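Local coordinates for protein glutathione synthetase-like effector 30 (Gpa-GSS30-apo) (Globodera pallida, PDB 5OET) that is a nematode effector that probably arose from a housekeeping glutathione synthetase, the ATP-dependent enzyme that joins gamma-glutamylcysteine to glycine, and acquired a new role, at residues K99-A104 against D520-V525; N297-L300 against F306-A309. All coordinates share one frame; numbering follows the deposited sequence.

Interactions 1 and 2 lie on opposite sides of the chain's centre, their own centres 42 Å apart and their nearest atoms about 28 Å, and they do not touch. Interaction 1 joins the start of helix 98-119 to the last strand of the chain and so closes a loop of 415 residues; interaction 2 is nested inside that loop, where five residues separate its segments. Their strands belong to two different mixed sheets, yet both contacts form part of the eukaryotic glutathione synthase ATP-binding region. Neither includes His406 or Glu426, the residues at the magnesium site. Interaction 1 is side-chain packing alone, whereas interaction 2 adds a backbone hydrogen bond.

Interaction 1. Residues K99-A104 against D520-V525; sequences KLFQQA and DSPYLV
Phe101, near the start of helix 98-119, packs on Leu524 and Pro522 at the end of strand 517-524, a buried apolar contact between a helix and the C-terminal strand of the large mixed sheet. Only these three residues carry it, and all the touching atoms are carbon. The closest approach runs from Phe101 CB to Leu524 CD2, at 3.6 Å. Both methyls of Leu524 reach the base of the ring: CD2 lies against the CB-CG bond, 3.7 Å from Phe101 CG, while CD1 meets the neighbouring ring atom Phe101 CD2 at 3.8 Å. The two side chains cross at about a right angle, and both leucine methyls come to the root of the benzyl group from one side. Farther out, Phe101 CE1 comes to 4.2 Å from Pro522 CG, a looser oblique contact with the proline ring. The phenyl group thus spans two residues that are next-but-one along the strand, both with their CB turned toward the helix, while the intervening Tyr523 stacks on Tyr35 elsewhere. On Phe101, CG stands anti to the backbone N (chi1 175°), which carries the ring from the helix toward Pro522. Leu524 is the centre of an inverse gamma turn, closed by Val525 N bonding to Tyr523 O at 2.9 Å, so the chain bends just where the leucine meets the helix. Around the contact, strand 517-524 runs parallel to strand 94-96 and antiparallel to strand 490-504, whose His498 meets the Phe101 ring edge-to-face and also touches Pro522. Leu475 of strand 469-484 packs on Phe101 as well, and Tyr179 and Leu181 of strand 179-188 touch neighbouring residues of the helix.

Interaction 2. Residues N297-L300 against F306-A309; sequences NFSL and FVVA
Leu300 and Val308 have the most surface buried here, and they meet through both backbone and side chain in a beta hairpin, where strand 300-302 begins to pair antiparallel with strand 306-314. Val308 N donates to Leu300 O at 3.1 Å, with an N-H...O angle of 147°; the nitrogen stands nearly in line with the carbonyl, the C=O...N angle being 165°. The same oxygen also lies against the valine side chain, 3.7 Å from Val308 CB. Beside this bond the two side chains run together and point the same way, Leu300 CD2 resting 4.2 Å from both CB and CG1 of Val308. With chi1 of -175° the leucine chain runs away from its own nitrogen, and its CD2 methyl comes to lie by the valine. Val307 adds a looser contact through CG1, 4.4 Å from Ser299 OG, and that hydroxyl in turn accepts a weak hydrogen bond from Asn297 ND2. Beyond Val308, Val246 and Leu248 of the parallel strand 246-251 take up its side chain, while Phe240 of helix 225-240 packs on Val307 and Ala309, the point where strand 306-314 turns a corner.

Interaction 1. Residues K99-A104 against D520-V525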
ATOM      1  N   LYS A  99      12.716 -18.684 -22.818  1.00 57.83           N
ATOM      2  CA  LYS A  99      11.974 -19.728 -23.533  1.00 58.70           C
ATOM      3  C   LYS A  99      11.093 -20.512 -22.587  1.00 55.69           C
ATOM      4  O   LYS A  99       9.938 -20.788 -22.911  1.00 55.01           O
ATOM      5  CB  LYS A  99      12.892 -20.648 -24.354  1.00 62.31           C
ATOM      6  CG  LYS A  99      13.148 -20.067 -25.747  1.00 66.19           C
ATOM      7  CD  LYS A  99      14.288 -20.703 -26.523  1.00 68.94           C
ATOM      8  CE  LYS A  99      14.629 -19.826 -27.717  1.00 70.93           C
ATOM      9  NZ  LYS A  99      15.078 -20.621 -28.897  1.00 74.24           N
ATOM     10  N   LEU A 100      11.632 -20.822 -21.413  1.00 52.84           N
ATOM     11  CA  LEU A 100      10.927 -21.638 -20.411  1.00 50.52           C
ATOM     12  C   LEU A 100       9.735 -20.897 -19.780  1.00 48.56           C
ATOM     13  O   LEU A 100       8.699 -21.491 -19.496  1.00 47.67           O
ATOM     14  CB  LEU A 100      11.895 -22.122 -19.321  1.00 49.04           C
ATOM     15  CG  LEU A 100      13.178 -22.830 -19.772  1.00 50.06           C
ATOM     16  CD1 LEU A 100      13.845 -23.466 -18.564  1.00 49.81           C
ATOM     17  CD2 LEU A 100      12.951 -23.846 -20.874  1.00 51.32           C
ATOM     18  N   PHE A 101       9.895 -19.603 -19.549  1.00 48.17           N
ATOM     19  CA  PHE A 101       8.802 -18.776 -19.081  1.00 46.90           C
ATOM     20  C   PHE A 101       7.683 -18.771 -20.100  1.00 47.64           C
ATOM     21  O   PHE A 101       6.526 -18.912 -19.739  1.00 48.54           O
ATOM     22  CB  PHE A 101       9.277 -17.348 -18.827  1.00 46.07           C
ATOM     23  CG  PHE A 101       8.178 -16.403 -18.460  1.00 45.24           C
ATOM     24  CD1 PHE A 101       7.818 -16.224 -17.133  1.00 44.17           C
ATOM     25  CD2 PHE A 101       7.489 -15.683 -19.445  1.00 46.14           C
ATOM     26  CE1 PHE A 101       6.806 -15.337 -16.782  1.00 43.48           C
ATOM     27  CE2 PHE A 101       6.468 -14.801 -19.096  1.00 45.43           C
ATOM     28  CZ  PHE A 101       6.131 -14.629 -17.759  1.00 43.73           C
ATOM     29  N   GLN A 102       8.019 -18.594 -21.366  1.00 49.41           N
ATOM     30  CA  GLN A 102       7.015 -18.643 -22.412  1.00 51.09           C
ATOM     31  C   GLN A 102       6.395 -20.048 -22.491  1.00 50.99           C
ATOM     32  O   GLN A 102       5.202 -20.186 -22.648  1.00 51.53           O
ATOM     33  CB  GLN A 102       7.600 -18.184 -23.760  1.00 54.42           C
ATOM     34  CG  GLN A 102       6.592 -17.620 -24.753  1.00 56.95           C
ATOM     35  CD  GLN A 102       5.655 -16.584 -24.133  1.00 58.72           C
ATOM     36  OE1 GLN A 102       4.438 -16.630 -24.358  1.00 61.91           O
ATOM     37  NE2 GLN A 102       6.205 -15.676 -23.306  1.00 57.45           N
ATOM     38  N   GLN A 103       7.203 -21.083 -22.329  1.00 51.29           N
ATOM     39  CA  GLN A 103       6.712 -22.453 -22.295  1.00 51.07           C
ATOM     40  C   GLN A 103       5.708 -22.659 -21.147  1.00 51.23           C
ATOM     41  O   GLN A 103       4.681 -23.342 -21.343  1.00 53.42           O
ATOM     42  CB  GLN A 103       7.887 -23.432 -22.170  1.00 51.63           C
ATOM     43  CG  GLN A 103       7.579 -24.873 -22.507  1.00 52.62           C
ATOM     44  CD  GLN A 103       8.694 -25.825 -22.106  1.00 53.24           C
ATOM     45  OE1 GLN A 103       9.871 -25.440 -22.001  1.00 54.39           O
ATOM     46  NE2 GLN A 103       8.330 -27.091 -21.891  1.00 52.85           N
ATOM     47  N   ALA A 104       5.976 -22.081 -19.975  1.00 49.29           N
ATOM     48  CA  ALA A 104       5.044 -22.183 -18.840  1.00 49.65           C
ATOM     49  C   ALA A 104       3.740 -21.381 -19.030  1.00 49.82           C
ATOM     50  O   ALA A 104       2.641 -21.848 -18.714  1.00 51.07           O
ATOM     51  CB  ALA A 104       5.722 -21.735 -17.560  1.00 49.05           C
ATOM     52  N   ASP A 520       9.566 -12.914  -5.374  1.00 45.04           N
ATOM     53  CA  ASP A 520      10.530 -12.551  -6.377  1.00 46.87           C
ATOM     54  C   ASP A 520       9.751 -12.245  -7.649  1.00 45.36           C
ATOM     55  O   ASP A 520       8.542 -12.368  -7.665  1.00 45.34           O
ATOM     56  CB  ASP A 520      11.493 -13.730  -6.566  1.00 49.41           C
ATOM     57  CG  ASP A 520      12.829 -13.320  -7.149  1.00 52.42           C
ATOM     58  OD1 ASP A 520      12.883 -12.290  -7.869  1.00 54.80           O
ATOM     59  OD2 ASP A 520      13.838 -14.027  -6.893  1.00 54.91           O
ATOM     60  N   SER A 521      10.429 -11.821  -8.695  1.00 45.22           N
ATOM     61  CA  SER A 521       9.810 -11.748 -10.013  1.00 46.54           C
ATOM     62  C   SER A 521      10.875 -12.008 -11.103  1.00 46.28           C
ATOM     63  O   SER A 521      12.050 -11.731 -10.901  1.00 44.48           O
ATOM     64  CB  SER A 521       9.096 -10.400 -10.203  1.00 46.59           C
ATOM     65  OG  SER A 521      10.018  -9.367 -10.454  1.00 47.40           O
ATOM     66  N   PRO A 522      10.463 -12.563 -12.249  1.00 45.74           N
ATOM     67  CA  PRO A 522      11.456 -13.012 -13.200  1.00 47.30           C
ATOM     68  C   PRO A 522      12.023 -11.860 -14.010  1.00 47.86           C
ATOM     69  O   PRO A 522      11.294 -10.909 -14.312  1.00 49.36           O
ATOM     70  CB  PRO A 522      10.660 -13.954 -14.100  1.00 46.98           C
ATOM     71  CG  PRO A 522       9.313 -13.339 -14.125  1.00 46.44           C
ATOM     72  CD  PRO A 522       9.102 -12.733 -12.769  1.00 45.36           C
ATOM     73  N   TYR A 523      13.322 -11.935 -14.304  1.00 48.26           N
ATOM     74  CA  TYR A 523      13.950 -11.108 -15.326  1.00 49.25           C
ATOM     75  C   TYR A 523      14.342 -12.048 -16.472  1.00 50.22           C
ATOM     76  O   TYR A 523      15.196 -12.915 -16.306  1.00 48.59           O
ATOM     77  CB  TYR A 523      15.172 -10.364 -14.775  1.00 49.00           C
ATOM     78  CG  TYR A 523      15.679  -9.269 -15.687  1.00 49.03           C
ATOM     79  CD1 TYR A 523      16.578  -9.550 -16.722  1.00 50.44           C
ATOM     80  CD2 TYR A 523      15.260  -7.946 -15.519  1.00 47.78           C
ATOM     81  CE1 TYR A 523      17.057  -8.542 -17.550  1.00 51.09           C
ATOM     82  CE2 TYR A 523      15.721  -6.937 -16.353  1.00 48.93           C
ATOM     83  CZ  TYR A 523      16.615  -7.236 -17.370  1.00 50.49           C
ATOM     84  OH  TYR A 523      17.078  -6.227 -18.188  1.00 51.92           O
ATOM     85  N   LEU A 524      13.704 -11.873 -17.626  1.00 51.23           N
ATOM     86  CA  LEU A 524      13.841 -12.816 -18.726  1.00 54.30           C
ATOM     87  C   LEU A 524      15.114 -12.620 -19.508  1.00 57.93           C
ATOM     88  O   LEU A 524      15.191 -11.866 -20.471  1.00 61.10           O
ATOM     89  CB  LEU A 524      12.627 -12.804 -19.644  1.00 54.43           C
ATOM     90  CG  LEU A 524      11.342 -13.196 -18.911  1.00 52.36           C
ATOM     91  CD1 LEU A 524      10.217 -13.138 -19.931  1.00 53.65           C
ATOM     92  CD2 LEU A 524      11.419 -14.553 -18.215  1.00 50.67           C
ATOM     93  N   VAL A 525      16.123 -13.311 -19.014  1.00 60.66           N
ATOM     94  CA  VAL A 525      17.379 -13.564 -19.683  1.00 63.05           C
ATOM     95  C   VAL A 525      17.175 -14.246 -21.068  1.00 67.10           C
ATOM     96  O   VAL A 525      16.751 -15.413 -21.193  1.00 66.06           O
ATOM     97  CB  VAL A 525      18.247 -14.415 -18.718  1.00 63.54           C
ATOM     98  CG1 VAL A 525      19.254 -15.284 -19.436  1.00 66.95           C
ATOM     99  CG2 VAL A 525      18.899 -13.502 -17.686  1.00 62.77           C
TER

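Interaction 2. Residues N297-L300 against F306-A309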
ATOM      1  N   ASN A 297     -35.509 -22.923  -3.312  1.00 57.93           N
ATOM      2  CA  ASN A 297     -34.489 -22.579  -4.309  1.00 57.14           C
ATOM      3  C   ASN A 297     -33.222 -23.419  -4.195  1.00 56.20           C
ATOM      4  O   ASN A 297     -32.532 -23.622  -5.191  1.00 56.70           O
ATOM      5  CB  ASN A 297     -33.963 -21.162  -4.055  1.00 57.38           C
ATOM      6  CG  ASN A 297     -34.917 -20.093  -4.450  1.00 59.46           C
ATOM      7  OD1 ASN A 297     -36.123 -20.318  -4.616  1.00 63.90           O
ATOM      8  ND2 ASN A 297     -34.386 -18.885  -4.577  1.00 59.32           N
ATOM      9  N   PHE A 298     -32.875 -23.801  -2.962  1.00 54.77           N
ATOM     10  CA  PHE A 298     -31.535 -24.235  -2.592  1.00 52.47           C
ATOM     11  C   PHE A 298     -30.486 -23.158  -2.816  1.00 50.70           C
ATOM     12  O   PHE A 298     -29.299 -23.465  -2.975  1.00 50.52           O
ATOM     13  CB  PHE A 298     -31.148 -25.543  -3.275  1.00 52.30           C
ATOM     14  CG  PHE A 298     -32.073 -26.660  -2.957  1.00 54.60           C
ATOM     15  CD1 PHE A 298     -32.139 -27.176  -1.658  1.00 55.73           C
ATOM     16  CD2 PHE A 298     -32.914 -27.183  -3.927  1.00 55.75           C
ATOM     17  CE1 PHE A 298     -33.012 -28.208  -1.342  1.00 56.87           C
ATOM     18  CE2 PHE A 298     -33.767 -28.233  -3.625  1.00 56.71           C
ATOM     19  CZ  PHE A 298     -33.827 -28.735  -2.328  1.00 57.57           C
ATOM     20  N   SER A 299     -30.897 -21.895  -2.754  1.00 49.90           N
ATOM     21  CA  SER A 299     -29.961 -20.796  -2.909  1.00 47.86           C
ATOM     22  C   SER A 299     -29.419 -20.445  -1.536  1.00 47.38           C
ATOM     23  O   SER A 299     -30.080 -20.652  -0.531  1.00 48.51           O
ATOM     24  CB  SER A 299     -30.590 -19.598  -3.635  1.00 47.76           C
ATOM     25  OG  SER A 299     -31.539 -18.936  -2.852  1.00 48.98           O
ATOM     26  N   LEU A 300     -28.184 -19.955  -1.514  1.00 46.61           N
ATOM     27  CA  LEU A 300     -27.492 -19.606  -0.289  1.00 45.64           C
ATOM     28  C   LEU A 300     -27.832 -18.167   0.026  1.00 45.96           C
ATOM     29  O   LEU A 300     -27.654 -17.291  -0.830  1.00 45.37           O
ATOM     30  CB  LEU A 300     -25.979 -19.766  -0.474  1.00 43.72           C
ATOM     31  CG  LEU A 300     -25.068 -19.566   0.739  1.00 43.03           C
ATOM     32  CD1 LEU A 300     -25.197 -20.709   1.726  1.00 43.40           C
ATOM     33  CD2 LEU A 300     -23.627 -19.440   0.252  1.00 42.26           C
ATOM     34  N   PHE A 306     -29.878 -11.415   1.569  1.00 56.76           N
ATOM     35  CA  PHE A 306     -29.036 -11.307   0.385  1.00 53.56           C
ATOM     36  C   PHE A 306     -28.748 -12.655  -0.220  1.00 50.91           C
ATOM     37  O   PHE A 306     -28.227 -13.533   0.446  1.00 48.91           O
ATOM     38  CB  PHE A 306     -27.730 -10.614   0.733  1.00 52.34           C
ATOM     39  CG  PHE A 306     -27.910  -9.177   1.095  1.00 53.38           C
ATOM     40  CD1 PHE A 306     -28.181  -8.230   0.105  1.00 53.96           C
ATOM     41  CD2 PHE A 306     -27.841  -8.757   2.428  1.00 53.92           C
ATOM     42  CE1 PHE A 306     -28.373  -6.892   0.438  1.00 54.68           C
ATOM     43  CE2 PHE A 306     -28.034  -7.426   2.767  1.00 54.01           C
ATOM     44  CZ  PHE A 306     -28.292  -6.492   1.770  1.00 54.90           C
ATOM     45  N   VAL A 307     -29.077 -12.789  -1.503  1.00 49.47           N
ATOM     46  CA  VAL A 307     -28.738 -13.969  -2.260  1.00 47.61           C
ATOM     47  C   VAL A 307     -27.250 -13.868  -2.595  1.00 45.50           C
ATOM     48  O   VAL A 307     -26.716 -12.792  -2.820  1.00 44.67           O
ATOM     49  CB  VAL A 307     -29.646 -14.132  -3.499  1.00 48.24           C
ATOM     50  CG1 VAL A 307     -29.351 -15.434  -4.226  1.00 47.65           C
ATOM     51  CG2 VAL A 307     -31.118 -14.130  -3.075  1.00 49.48           C
ATOM     52  N   VAL A 308     -26.560 -14.998  -2.536  1.00 45.02           N
ATOM     53  CA  VAL A 308     -25.124 -15.040  -2.755  1.00 43.31           C
ATOM     54  C   VAL A 308     -24.929 -15.721  -4.091  1.00 43.05           C
ATOM     55  O   VAL A 308     -25.308 -16.880  -4.250  1.00 44.09           O
ATOM     56  CB  VAL A 308     -24.403 -15.825  -1.646  1.00 42.77           C
ATOM     57  CG1 VAL A 308     -22.926 -15.959  -1.955  1.00 42.43           C
ATOM     58  CG2 VAL A 308     -24.577 -15.156  -0.297  1.00 43.13           C
ATOM     59  N   ALA A 309     -24.354 -14.989  -5.042  1.00 42.58           N
ATOM     60  CA  ALA A 309     -24.094 -15.487  -6.394  1.00 42.42           C
ATOM     61  C   ALA A 309     -22.821 -16.340  -6.464  1.00 42.39           C
ATOM     62  O   ALA A 309     -22.789 -17.368  -7.147  1.00 44.26           O
ATOM     63  CB  ALA A 309     -23.999 -14.332  -7.374  1.00 42.11           C
TER